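Local coordinates for protein putative prolyl-tRNA synthetase (Leishmania major, PDB 5XIL) that probably charges tRNA(Pro) with L-proline at the expense of ATP, releasing AMP and diphosphate, to supply protein synthesis, at residues V293-V298 / V356-R361; S321-G326 / Q386-V391. One frame throughout, in Å; residues are numbered along the deposited sequence.

Contact 1: V293-V298 / V356-R361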
loop_
_atom_site.group_PDB
_atom_site.type_symbol
_atom_site.label_atom_id
_atom_site.label_comp_id
_atom_site.label_asym_id
_atom_site.label_seq_id
_atom_site.Cartn_x
_atom_site.Cartn_y
_atom_site.Cartn_z
ATOM N N VAL A 293 -15.107 -4.003 17.290
ATOM C CA VAL A 293 -15.941 -3.978 18.512
ATOM C C VAL A 293 -16.160 -2.565 18.945
ATOM O O VAL A 293 -15.219 -1.798 19.122
ATOM C CB VAL A 293 -15.280 -4.747 19.671
ATOM C CG1 VAL A 293 -16.165 -4.681 20.920
ATOM C CG2 VAL A 293 -14.824 -6.135 19.286
ATOM N N ILE A 294 -17.411 -2.181 19.132
ATOM C CA ILE A 294 -17.721 -0.899 19.669
ATOM C C ILE A 294 -18.229 -1.092 21.113
ATOM O O ILE A 294 -19.083 -1.874 21.355
ATOM C CB ILE A 294 -18.736 -0.126 18.844
ATOM C CG1 ILE A 294 -18.875 1.343 19.296
ATOM C CG2 ILE A 294 -20.099 -0.773 18.823
ATOM C CD1 ILE A 294 -17.697 2.183 18.952
ATOM N N ILE A 295 -17.741 -0.271 22.002
ATOM C CA ILE A 295 -18.122 -0.318 23.462
ATOM C C ILE A 295 -19.003 0.917 23.796
ATOM O O ILE A 295 -18.577 2.049 23.636
ATOM C CB ILE A 295 -16.847 -0.330 24.328
ATOM C CG1 ILE A 295 -15.924 -1.475 23.946
ATOM C CG2 ILE A 295 -17.186 -0.323 25.836
ATOM C CD1 ILE A 295 -14.502 -1.270 24.418
ATOM N N ILE A 296 -20.232 0.684 24.249
ATOM C CA ILE A 296 -21.139 1.746 24.523
ATOM C C ILE A 296 -21.633 1.593 25.969
ATOM O O ILE A 296 -22.161 0.539 26.297
ATOM C CB ILE A 296 -22.333 1.652 23.595
ATOM C CG1 ILE A 296 -21.851 1.652 22.123
ATOM C CG2 ILE A 296 -23.329 2.756 23.899
ATOM C CD1 ILE A 296 -22.933 1.419 21.098
ATOM N N PRO A 297 -21.461 2.649 26.801
ATOM C CA PRO A 297 -21.950 2.598 28.170
ATOM C C PRO A 297 -23.495 2.662 28.201
ATOM O O PRO A 297 -24.162 3.328 27.361
ATOM C CB PRO A 297 -21.238 3.799 28.841
ATOM C CG PRO A 297 -21.224 4.805 27.734
ATOM C CD PRO A 297 -20.883 3.974 26.501
ATOM N N VAL A 298 -24.083 1.907 29.106
ATOM C CA VAL A 298 -25.532 1.886 29.269
ATOM C C VAL A 298 -25.892 1.898 30.781
ATOM O O VAL A 298 -25.027 1.746 31.635
ATOM C CB VAL A 298 -26.181 0.647 28.658
ATOM C CG1 VAL A 298 -25.892 0.534 27.145
ATOM C CG2 VAL A 298 -25.694 -0.610 29.385
ATOM N N VAL A 356 -20.504 -4.142 22.535
ATOM C CA VAL A 356 -20.411 -4.421 23.979
ATOM C C VAL A 356 -21.185 -3.310 24.652
ATOM O O VAL A 356 -20.883 -2.158 24.454
ATOM C CB VAL A 356 -18.958 -4.444 24.525
ATOM C CG1 VAL A 356 -19.010 -4.492 26.078
ATOM C CG2 VAL A 356 -18.150 -5.582 24.018
ATOM N N GLU A 357 -22.196 -3.683 25.416
ATOM C CA GLU A 357 -23.019 -2.779 26.171
ATOM C C GLU A 357 -22.560 -2.934 27.627
ATOM O O GLU A 357 -22.613 -4.049 28.155
ATOM C CB GLU A 357 -24.487 -3.192 26.019
ATOM C CG GLU A 357 -24.942 -3.399 24.583
ATOM C CD GLU A 357 -26.315 -4.048 24.401
ATOM O OE1 GLU A 357 -27.053 -4.207 25.417
ATOM O OE2 GLU A 357 -26.677 -4.396 23.243
ATOM N N LEU A 358 -21.990 -1.878 28.193
ATOM C CA LEU A 358 -21.294 -1.953 29.477
ATOM C C LEU A 358 -22.098 -1.054 30.441
ATOM O O LEU A 358 -22.155 0.194 30.324
ATOM C CB LEU A 358 -19.859 -1.519 29.349
ATOM C CG LEU A 358 -18.839 -2.042 30.338
ATOM C CD1 LEU A 358 -17.458 -1.502 30.084
ATOM C CD2 LEU A 358 -19.171 -1.666 31.747
ATOM N N GLY A 359 -22.852 -1.719 31.276
ATOM C CA GLY A 359 -23.600 -1.049 32.322
ATOM C C GLY A 359 -23.237 -1.444 33.755
ATOM O O GLY A 359 -22.287 -2.207 34.025
ATOM N N PRO A 360 -24.004 -0.897 34.699
ATOM C CA PRO A 360 -23.728 -1.174 36.132
ATOM C C PRO A 360 -23.593 -2.680 36.439
ATOM O O PRO A 360 -22.612 -3.108 37.079
ATOM C CB PRO A 360 -24.941 -0.572 36.805
ATOM C CG PRO A 360 -25.284 0.618 35.957
ATOM C CD PRO A 360 -25.026 0.155 34.528
ATOM N N ARG A 361 -24.514 -3.494 35.926
ATOM C CA ARG A 361 -24.464 -4.920 36.195
ATOM C C ARG A 361 -23.326 -5.680 35.488
ATOM O O ARG A 361 -22.791 -6.684 35.987
ATOM C CB ARG A 361 -25.849 -5.601 35.956
ATOM C CG ARG A 361 -27.012 -5.152 36.876
ATOM C CD ARG A 361 -26.639 -4.994 38.395
ATOM N NE ARG A 361 -26.189 -6.233 39.067
ATOM C CZ ARG A 361 -25.432 -6.278 40.179
ATOM N NH1 ARG A 361 -25.002 -5.151 40.767
ATOM N NH2 ARG A 361 -25.074 -7.459 40.703
#
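The carbonyl oxygen V356 O is gripped by two donors of strand 293-297: the amide I296 N at 2.9 Å, nearly along the C=O axis, and a weaker CA-H contact from I295 CA at 3.5 Å. V356 N is equally well placed, giving a nearly straight bond of 2.9 Å to I294 O. Toward the C-terminal ends of the strands the bonds tilt. L358 N reaches I296 O at 3.1 Å from above the carbonyl plane, and V298 N approaches L358 O at 2.9 Å from 48° out of the L358 carbonyl plane. These alternating bonds mark strands 293-297 and 354-358 as parallel neighbours in the mixed sheet of the anticodon-binding domain. I295, P297, V356 and L358 share one face, covered by helix 306-325; I296 and E357 share the other, where F344 of helix 340-350 packs. V293 CG1 and V356 CG2 cross obliquely at 3.8 Å. E357, extended beyond CG, forms salt bridges through OE1 to R378 and through OE2 to R355. Where the strands end, V298 CG2, in the crowded position between backbone N and carbonyl carbon, lies 3.6 Å from G359 CA, at the N-cap of helix 360-365.

Contact 2: S321-G326 / Q386-V391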
loop_
_atom_site.group_PDB
_atom_site.type_symbol
_atom_site.label_atom_id
_atom_site.label_comp_id
_atom_site.label_asym_id
_atom_site.label_seq_id
_atom_site.Cartn_x
_atom_site.Cartn_y
_atom_site.Cartn_z
ATOM N N SER A 321 -8.769 -0.605 26.002
ATOM C CA SER A 321 -7.331 -0.752 26.060
ATOM C C SER A 321 -6.927 -2.205 26.094
ATOM O O SER A 321 -5.970 -2.590 25.441
ATOM C CB SER A 321 -6.744 0.080 27.208
ATOM O OG SER A 321 -5.359 -0.254 27.227
ATOM N N GLU A 322 -7.634 -3.014 26.872
ATOM C CA GLU A 322 -7.320 -4.417 27.038
ATOM C C GLU A 322 -7.568 -5.152 25.709
ATOM O O GLU A 322 -6.788 -6.012 25.264
ATOM C CB GLU A 322 -8.227 -5.043 28.092
ATOM C CG GLU A 322 -7.907 -4.539 29.516
ATOM C CD GLU A 322 -8.886 -5.010 30.594
ATOM O OE1 GLU A 322 -9.766 -5.851 30.318
ATOM O OE2 GLU A 322 -8.783 -4.505 31.760
ATOM N N LEU A 323 -8.683 -4.809 25.069
ATOM C CA LEU A 323 -8.934 -5.515 23.768
ATOM C C LEU A 323 -7.871 -5.188 22.711
ATOM O O LEU A 323 -7.364 -6.080 21.989
ATOM C CB LEU A 323 -10.329 -5.233 23.305
ATOM C CG LEU A 323 -11.489 -5.751 24.146
ATOM C CD1 LEU A 323 -12.789 -5.279 23.563
ATOM C CD2 LEU A 323 -11.508 -7.242 24.195
ATOM N N CYS A 324 -7.489 -3.935 22.644
ATOM C CA CYS A 324 -6.550 -3.485 21.590
ATOM C C CYS A 324 -5.164 -4.082 21.829
ATOM O O CYS A 324 -4.473 -4.544 20.905
ATOM C CB CYS A 324 -6.534 -1.949 21.505
ATOM S SG CYS A 324 -8.001 -1.107 20.897
ATOM N N GLU A 325 -4.799 -4.220 23.102
ATOM C CA GLU A 325 -3.561 -4.863 23.481
ATOM C C GLU A 325 -3.556 -6.316 23.076
ATOM O O GLU A 325 -2.519 -6.837 22.743
ATOM C CB GLU A 325 -3.289 -4.736 25.014
ATOM C CG GLU A 325 -1.900 -5.207 25.421
ATOM C CD GLU A 325 -0.762 -4.304 24.891
ATOM O OE1 GLU A 325 -0.997 -3.112 24.560
ATOM O OE2 GLU A 325 0.394 -4.800 24.825
ATOM N N GLY A 326 -4.727 -6.945 23.041
ATOM C CA GLY A 326 -4.886 -8.308 22.577
ATOM C C GLY A 326 -5.131 -8.422 21.079
ATOM O O GLY A 326 -5.453 -9.478 20.595
ATOM N N GLN A 386 -8.866 -13.417 29.991
ATOM C CA GLN A 386 -9.157 -14.186 28.781
ATOM C C GLN A 386 -10.033 -13.422 27.797
ATOM O O GLN A 386 -10.274 -13.922 26.678
ATOM C CB GLN A 386 -9.899 -15.461 29.123
ATOM C CG GLN A 386 -8.992 -16.567 29.576
ATOM C CD GLN A 386 -8.508 -16.337 30.998
ATOM O OE1 GLN A 386 -9.313 -16.077 31.911
ATOM N NE2 GLN A 386 -7.215 -16.441 31.196
ATOM N N THR A 387 -10.495 -12.237 28.197
ATOM C CA THR A 387 -11.477 -11.515 27.381
ATOM C C THR A 387 -10.955 -11.220 25.907
ATOM O O THR A 387 -11.695 -11.457 24.948
ATOM C CB THR A 387 -11.944 -10.215 28.046
ATOM O OG1 THR A 387 -12.402 -10.471 29.389
ATOM C CG2 THR A 387 -13.067 -9.534 27.223
ATOM N N PRO A 388 -9.759 -10.660 25.761
ATOM C CA PRO A 388 -9.321 -10.402 24.387
ATOM C C PRO A 388 -9.278 -11.653 23.482
ATOM O O PRO A 388 -9.744 -11.603 22.316
ATOM C CB PRO A 388 -7.975 -9.695 24.565
ATOM C CG PRO A 388 -7.973 -9.193 25.994
ATOM C CD PRO A 388 -8.771 -10.195 26.740
ATOM N N ALA A 389 -8.792 -12.786 23.982
ATOM C CA ALA A 389 -8.797 -13.978 23.183
ATOM C C ALA A 389 -10.201 -14.438 22.928
ATOM O O ALA A 389 -10.480 -14.984 21.856
ATOM C CB ALA A 389 -7.959 -15.125 23.818
ATOM N N ALA A 390 -11.073 -14.347 23.931
ATOM C CA ALA A 390 -12.427 -14.803 23.767
ATOM C C ALA A 390 -13.154 -13.973 22.676
ATOM O O ALA A 390 -13.880 -14.522 21.865
ATOM C CB ALA A 390 -13.200 -14.704 25.052
ATOM N N VAL A 391 -12.945 -12.663 22.710
ATOM C CA VAL A 391 -13.576 -11.768 21.741
ATOM C C VAL A 391 -12.955 -12.031 20.350
ATOM O O VAL A 391 -13.663 -12.033 19.359
ATOM C CB VAL A 391 -13.373 -10.312 22.163
ATOM C CG1 VAL A 391 -13.829 -9.332 21.061
ATOM C CG2 VAL A 391 -14.217 -10.073 23.412
#
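P388 lays its pyrrolidine ring over the last turn of helix 306-325, with CG 3.5 Å from the carbonyl oxygen E322 O and CB 3.9 Å from G326 CA. That oxygen also accepts the amide G326 N within its own helix, so the ring meets a carbonyl already engaged at the helix end. G326, the first residue to leave helical geometry, has no side chain, and its bare CA lets the proline come close. Beside the ring, one methyl of L323 does most of the apolar work. With CG anti to the carbonyl carbon (chi1 -65°), L323 CD2 lies 3.8 Å from P388 CA, 4.1 Å from T387 CG2 and 4.0 Å from V391 CG2. The methyl thus settles on one turn of helix 387-412, between residues i and i+4, and the L323 and V391 side chains cross at about a right angle. In the anticodon-binding domain this joins the C-terminal end of helix 306-325 to the first turn of helix 387-412, whose local axes cross at -66° and approach to 8.8 Å. No hydrogen bond spans the two segments; the polar groups at the margin turn instead to the end of strand 378-382 and the loop after it. E322 OE1 bonds to W383 NE1, while T387 OG1, beside its backbone N, is held by A382 O and D384 N. V328 touches both L323 and V391.

Overall arrangement
Contacts 1 and 2 both belong to the anticodon-binding domain, far from the metal sites, with centres about 15 Å apart. Their segments alternate along the chain: 293-298, 321-326, 356-361, then 386-391. Strand 293-297 leads into helix 306-325, which covers the sheet face bearing I295 and L358 and whose C-terminal end enters contact 2. The chain then passes through strands 330-332 and 354-358, parallel to 293-297 on either side of it, and through the antiparallel strands 367-372 and 378-382 before helix 387-412. The two contacts touch directly where V293 CG2 meets V391 CG1 at 3.8 Å, so helix 387-412 also packs against strand 293-297, joining the helix crossing to the sheet within one domain.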